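Local coordinates for sensor-type histidine kinase PrrB (Mycobacterium tuberculosis, PDB 1YSR), which uses ATP to phosphorylate a histidine, probably as sensor kinase of the PrrB/PrrA two-component system, and is represented here by its C-terminal ATP-binding domain, at residues A[8-13]-A[38-43]; A[15-20]-A[46-51]. One frame throughout, in Å; residues are numbered along the deposited sequence.

Contact 1: A[8-13]-A[38-43]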
loop_
_atom_site.group_PDB
_atom_site.type_symbol
_atom_site.label_atom_id
_atom_site.label_comp_id
_atom_site.label_asym_id
_atom_site.label_seq_id
_atom_site.Cartn_x
_atom_site.Cartn_y
_atom_site.Cartn_z
ATOM N N VAL A 8 0.083 -6.076 -3.039
ATOM C CA VAL A 8 -0.541 -4.757 -3.035
ATOM C C VAL A 8 -1.949 -4.871 -3.557
ATOM O O VAL A 8 -2.162 -5.301 -4.651
ATOM C CB VAL A 8 0.206 -3.761 -3.958
ATOM C CG1 VAL A 8 -0.401 -2.414 -3.750
ATOM C CG2 VAL A 8 1.689 -3.667 -3.592
ATOM N N ASP A 9 -2.926 -4.452 -2.757
ATOM C CA ASP A 9 -4.306 -4.370 -3.251
ATOM C C ASP A 9 -4.430 -3.068 -4.009
ATOM O O ASP A 9 -4.527 -2.023 -3.388
ATOM C CB ASP A 9 -5.285 -4.389 -2.068
ATOM C CG ASP A 9 -6.753 -4.287 -2.512
ATOM O OD1 ASP A 9 -7.056 -3.790 -3.628
ATOM O OD2 ASP A 9 -7.615 -4.634 -1.682
ATOM N N ILE A 10 -4.343 -3.149 -5.330
ATOM C CA ILE A 10 -4.315 -1.955 -6.195
ATOM C C ILE A 10 -5.595 -1.162 -6.048
ATOM O O ILE A 10 -5.644 0.110 -6.093
ATOM C CB ILE A 10 -4.170 -2.394 -7.716
ATOM C CG1 ILE A 10 -2.780 -2.985 -7.964
ATOM C CG2 ILE A 10 -4.434 -1.223 -8.651
ATOM C CD1 ILE A 10 -1.605 -2.042 -7.492
ATOM N N THR A 11 -6.683 -1.925 -5.896
ATOM C CA THR A 11 -7.992 -1.333 -5.779
ATOM C C THR A 11 -8.126 -0.478 -4.520
ATOM O O THR A 11 -8.591 0.682 -4.588
ATOM C CB THR A 11 -9.064 -2.461 -5.902
ATOM O OG1 THR A 11 -8.806 -3.200 -7.108
ATOM C CG2 THR A 11 -10.432 -1.835 -5.968
ATOM N N ASP A 12 -7.685 -0.992 -3.375
ATOM C CA ASP A 12 -7.697 -0.238 -2.137
ATOM C C ASP A 12 -6.748 0.948 -2.224
ATOM O O ASP A 12 -7.043 2.022 -1.701
ATOM C CB ASP A 12 -7.274 -1.172 -0.966
ATOM C CG ASP A 12 -7.337 -0.494 0.400
ATOM O OD1 ASP A 12 -8.417 -0.045 0.808
ATOM O OD2 ASP A 12 -6.291 -0.384 1.055
ATOM N N LEU A 13 -5.572 0.745 -2.848
ATOM C CA LEU A 13 -4.619 1.827 -3.059
ATOM C C LEU A 13 -5.304 3.007 -3.772
ATOM O O LEU A 13 -5.153 4.163 -3.380
ATOM C CB LEU A 13 -3.415 1.296 -3.894
ATOM C CG LEU A 13 -2.206 2.271 -4.017
ATOM C CD1 LEU A 13 -0.931 1.455 -4.241
ATOM C CD2 LEU A 13 -2.405 3.136 -5.266
ATOM N N CYS A 38 -8.163 -6.040 -7.091
ATOM C CA CYS A 38 -7.019 -6.606 -7.778
ATOM C C CYS A 38 -5.781 -6.603 -6.926
ATOM O O CYS A 38 -5.300 -5.547 -6.527
ATOM C CB CYS A 38 -6.705 -5.900 -9.094
ATOM S SG CYS A 38 -5.241 -6.616 -9.903
ATOM N N ILE A 39 -5.208 -7.783 -6.701
ATOM C CA ILE A 39 -3.946 -7.835 -5.961
ATOM C C ILE A 39 -2.802 -8.078 -6.935
ATOM O O ILE A 39 -2.904 -9.014 -7.763
ATOM C CB ILE A 39 -3.927 -8.973 -4.891
ATOM C CG1 ILE A 39 -5.255 -9.008 -4.077
ATOM C CG2 ILE A 39 -2.715 -8.800 -3.970
ATOM C CD1 ILE A 39 -5.484 -7.734 -3.264
ATOM N N ILE A 40 -1.712 -7.292 -6.824
ATOM C CA ILE A 40 -0.476 -7.597 -7.563
ATOM C C ILE A 40 0.647 -7.648 -6.571
ATOM O O ILE A 40 0.427 -7.439 -5.342
ATOM C CB ILE A 40 -0.205 -6.602 -8.765
ATOM C CG1 ILE A 40 0.260 -5.220 -8.222
ATOM C CG2 ILE A 40 -1.479 -6.522 -9.721
ATOM C CD1 ILE A 40 0.896 -4.306 -9.284
ATOM N N VAL A 41 1.830 -8.019 -7.038
ATOM C CA VAL A 41 2.990 -7.932 -6.212
ATOM C C VAL A 41 3.773 -6.753 -6.748
ATOM O O VAL A 41 3.972 -6.625 -7.974
ATOM C CB VAL A 41 3.799 -9.255 -6.281
ATOM C CG1 VAL A 41 5.188 -9.086 -5.682
ATOM C CG2 VAL A 41 2.993 -10.363 -5.510
ATOM N N GLY A 42 4.156 -5.864 -5.857
ATOM C CA GLY A 42 4.654 -4.578 -6.286
ATOM C C GLY A 42 5.162 -3.771 -5.119
ATOM O O GLY A 42 5.319 -4.287 -3.992
ATOM N N LEU A 43 5.419 -2.490 -5.400
ATOM C CA LEU A 43 6.015 -1.613 -4.397
ATOM C C LEU A 43 4.932 -0.613 -4.044
ATOM O O LEU A 43 4.679 0.307 -4.844
ATOM C CB LEU A 43 7.216 -0.853 -4.989
ATOM C CG LEU A 43 8.325 -1.708 -5.664
ATOM C CD1 LEU A 43 9.119 -0.994 -6.813
ATOM C CD2 LEU A 43 9.284 -2.283 -4.603
#

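Contact 2: A[15-20]-A[46-51]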
loop_
_atom_site.group_PDB
_atom_site.type_symbol
_atom_site.label_atom_id
_atom_site.label_comp_id
_atom_site.label_asym_id
_atom_site.label_seq_id
_atom_site.Cartn_x
_atom_site.Cartn_y
_atom_site.Cartn_z
ATOM N N ASP A 15 -8.525 3.652 -3.951
ATOM C CA ASP A 15 -9.611 4.163 -3.081
ATOM C C ASP A 15 -8.982 5.148 -2.098
ATOM O O ASP A 15 -9.483 6.236 -1.942
ATOM C CB ASP A 15 -10.329 3.029 -2.369
ATOM C CG ASP A 15 -11.738 3.425 -1.860
ATOM O OD1 ASP A 15 -12.282 4.492 -2.253
ATOM O OD2 ASP A 15 -12.280 2.622 -1.086
ATOM N N ARG A 16 -7.863 4.779 -1.461
ATOM C CA ARG A 16 -7.196 5.696 -0.531
ATOM C C ARG A 16 -6.625 6.880 -1.233
ATOM O O ARG A 16 -6.658 7.973 -0.706
ATOM C CB ARG A 16 -6.054 5.056 0.297
ATOM C CG ARG A 16 -6.429 3.812 1.112
ATOM C CD ARG A 16 -5.178 3.276 1.904
ATOM N NE ARG A 16 -3.955 3.052 1.106
ATOM C CZ ARG A 16 -3.567 1.887 0.558
ATOM N NH1 ARG A 16 -4.289 0.784 0.670
ATOM N NH2 ARG A 16 -2.430 1.830 -0.126
ATOM N N ALA A 17 -6.029 6.668 -2.416
ATOM C CA ALA A 17 -5.466 7.785 -3.131
ATOM C C ALA A 17 -6.547 8.833 -3.410
ATOM O O ALA A 17 -6.286 10.035 -3.343
ATOM C CB ALA A 17 -4.856 7.297 -4.451
ATOM N N ALA A 18 -7.716 8.357 -3.795
ATOM C CA ALA A 18 -8.772 9.308 -4.220
ATOM C C ALA A 18 -9.244 10.054 -2.960
ATOM O O ALA A 18 -9.426 11.254 -2.973
ATOM C CB ALA A 18 -9.897 8.569 -4.849
ATOM N N HIS A 19 -9.384 9.332 -1.846
ATOM C CA HIS A 19 -9.850 9.947 -0.592
ATOM C C HIS A 19 -8.878 11.002 -0.119
ATOM O O HIS A 19 -9.282 12.107 0.273
ATOM C CB HIS A 19 -10.093 8.876 0.479
ATOM C CG HIS A 19 -11.361 8.098 0.268
ATOM N ND1 HIS A 19 -12.614 8.658 0.451
ATOM C CD2 HIS A 19 -11.578 6.815 -0.115
ATOM C CE1 HIS A 19 -13.541 7.751 0.187
ATOM N NE2 HIS A 19 -12.940 6.621 -0.145
ATOM N N ASP A 20 -7.584 10.673 -0.139
ATOM C CA ASP A 20 -6.556 11.616 0.262
ATOM C C ASP A 20 -6.465 12.795 -0.676
ATOM O O ASP A 20 -6.266 13.907 -0.205
ATOM C CB ASP A 20 -5.170 10.972 0.355
ATOM C CG ASP A 20 -5.066 9.920 1.460
ATOM O OD1 ASP A 20 -5.972 9.812 2.294
ATOM O OD2 ASP A 20 -4.051 9.166 1.476
ATOM N N GLY A 46 5.773 3.188 -4.313
ATOM C CA GLY A 46 6.051 3.647 -5.698
ATOM C C GLY A 46 4.733 3.688 -6.470
ATOM O O GLY A 46 4.490 4.636 -7.216
ATOM N N LEU A 47 3.880 2.664 -6.284
ATOM C CA LEU A 47 2.582 2.674 -7.032
ATOM C C LEU A 47 1.716 3.862 -6.598
ATOM O O LEU A 47 1.112 4.575 -7.433
ATOM C CB LEU A 47 1.839 1.359 -6.872
ATOM C CG LEU A 47 2.549 0.217 -7.585
ATOM C CD1 LEU A 47 2.001 -1.072 -7.125
ATOM C CD2 LEU A 47 2.508 0.365 -9.147
ATOM N N ARG A 48 1.669 4.067 -5.292
ATOM C CA ARG A 48 0.886 5.189 -4.767
ATOM C C ARG A 48 1.439 6.493 -5.283
ATOM O O ARG A 48 0.694 7.403 -5.642
ATOM C CB ARG A 48 0.843 5.163 -3.239
ATOM C CG ARG A 48 0.115 6.384 -2.601
ATOM C CD ARG A 48 -1.385 6.531 -3.036
ATOM N NE ARG A 48 -1.810 7.807 -2.468
ATOM C CZ ARG A 48 -2.371 7.922 -1.262
ATOM N NH1 ARG A 48 -2.635 9.118 -0.775
ATOM N NH2 ARG A 48 -2.687 6.845 -0.585
ATOM N N LEU A 49 2.764 6.636 -5.280
ATOM C CA LEU A 49 3.358 7.861 -5.780
ATOM C C LEU A 49 3.010 8.155 -7.276
ATOM O O LEU A 49 2.762 9.346 -7.651
ATOM C CB LEU A 49 4.868 7.760 -5.632
ATOM C CG LEU A 49 5.738 8.910 -6.146
ATOM C CD1 LEU A 49 5.495 10.158 -5.390
ATOM C CD2 LEU A 49 7.219 8.433 -6.073
ATOM N N ALA A 50 3.031 7.105 -8.093
ATOM C CA ALA A 50 2.692 7.197 -9.546
ATOM C C ALA A 50 1.265 7.764 -9.655
ATOM O O ALA A 50 1.001 8.721 -10.437
ATOM C CB ALA A 50 2.805 5.834 -10.185
ATOM N N VAL A 51 0.362 7.188 -8.877
ATOM C CA VAL A 51 -1.057 7.644 -8.865
ATOM C C VAL A 51 -1.172 9.071 -8.382
ATOM O O VAL A 51 -1.867 9.887 -8.980
ATOM C CB VAL A 51 -1.947 6.666 -8.070
ATOM C CG1 VAL A 51 -3.344 7.212 -7.972
ATOM C CG2 VAL A 51 -1.996 5.289 -8.774
HETATM O O HOH W 1 -3.691 10.807 -3.297
#

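Contact 1: A[8-13]-A[38-43]
Ile-10 and Ile-40 meet obliquely on the inner side of this contact. The ethyl arm of Ile-10 lies across that of Ile-40, with CD1 of Ile-10 3.8 Å from CG1 of Ile-40. Ile-40 reaches this position with CG1 in the crowded place between its backbone N and carbonyl carbon (chi1 74°). On the other face of the short sheet, CD1 of Ile-39 bends over the backbone of Asp-9 and lies 3.6 Å from Asp-9 CB.

Between these two layers the strands run antiparallel. Val-8 and Ile-40 form a hydrogen-bonded pair, with Val-8 N donating to Ile-40 O at 2.7 Å and Ile-40 N donating back to Val-8 O. Asp-9 and Ile-39 form the next, non-hydrogen-bonded pair. The pairing then runs into the helix start. Ile-10 N meets Cys-38 O at 2.8 Å, nearly along the C=O axis (174°). Thr-11 OG1 lies beside its own backbone N and accepts from Cys-38 N at 2.9 Å. The same hydroxyl is also bonded to Pro-36 O.

Asp-9 is the N-cap of helix 10-24. Its OD1 accepts from Asp-12 N at 2.9 Å, met from above the carboxylate plane. Strands 6-9 and 39-42 thus form a small two-stranded antiparallel sheet, and Cys-38 just before the second strand bonds the start of helix 10-24, beside the main alpha/beta sandwich of the histidine kinase ATP-binding domain.

Contact 2: A[15-20]-A[46-51]
Helices 10-24 and 44-61 lie side by side in the helical layer of the alpha/beta sandwich, and this contact bridges them. The axes of segments 15-20 and 46-51 come within 10.4 Å and cross at -46°. A single long side chain, Arg-48, spans most of the gap. Its CG is anti to the backbone N, and the chain bends at chi2 before extending toward the other helix.

The guanidinium of Arg-48 lies with one face on the backbone of helix 10-24. Ala-17 CA sits over its centre, 3.6 Å above the plane. Ala-17 CB lies alongside, 3.7 Å from Arg-48 NE. At the edge of the group, NH1 donates in plane to the anti lone pair of Asp-20 OD2. This salt bridge is short and straight, 2.7 Å with 167° at the hydrogen. NH2 adds a weak bond to the same oxygen. The carboxylate and guanidinium planes are turned 47° apart.

The fold is that of the GHKL ATPases, in which helices pack on one face of a mixed sheet. Deeper between the helices, Ala-17 CB touches Val-51 CG1 at 3.8 Å. A water donates to Ala-17 O at 2.7 Å and accepts a weak bond from Arg-48 NH1. Arg-48 NE forms a second salt bridge, with Asp-52. Asp-20 and Asp-52 probably offset the charge of Arg-48. Arg-16, of like charge, has its NE 4.3 Å from Arg-48 NH2 and is itself paired through NH1 with Asp-12.

Both contacts use helix 10-24, and both are largely buried. Contact 1 holds the start of that helix to strand 39-42. Contact 2 holds its middle to helix 44-61, which follows the strand in the chain. Contact 1 lies farther from the centre of the chain and depends on main-chain hydrogen bonds backed by branched aliphatic side chains. Contact 2 is smaller in area and depends on side-chain charge. Leu-47 joins them: its CD1 packs 3.8 Å from Ile-10 CD1. Leu-13 CD1 also reaches Leu-47 CB. Each contact touches another subunit: Ile-39 packs on Arg-48 of the second, and Arg-48 on Ile-39 of the third.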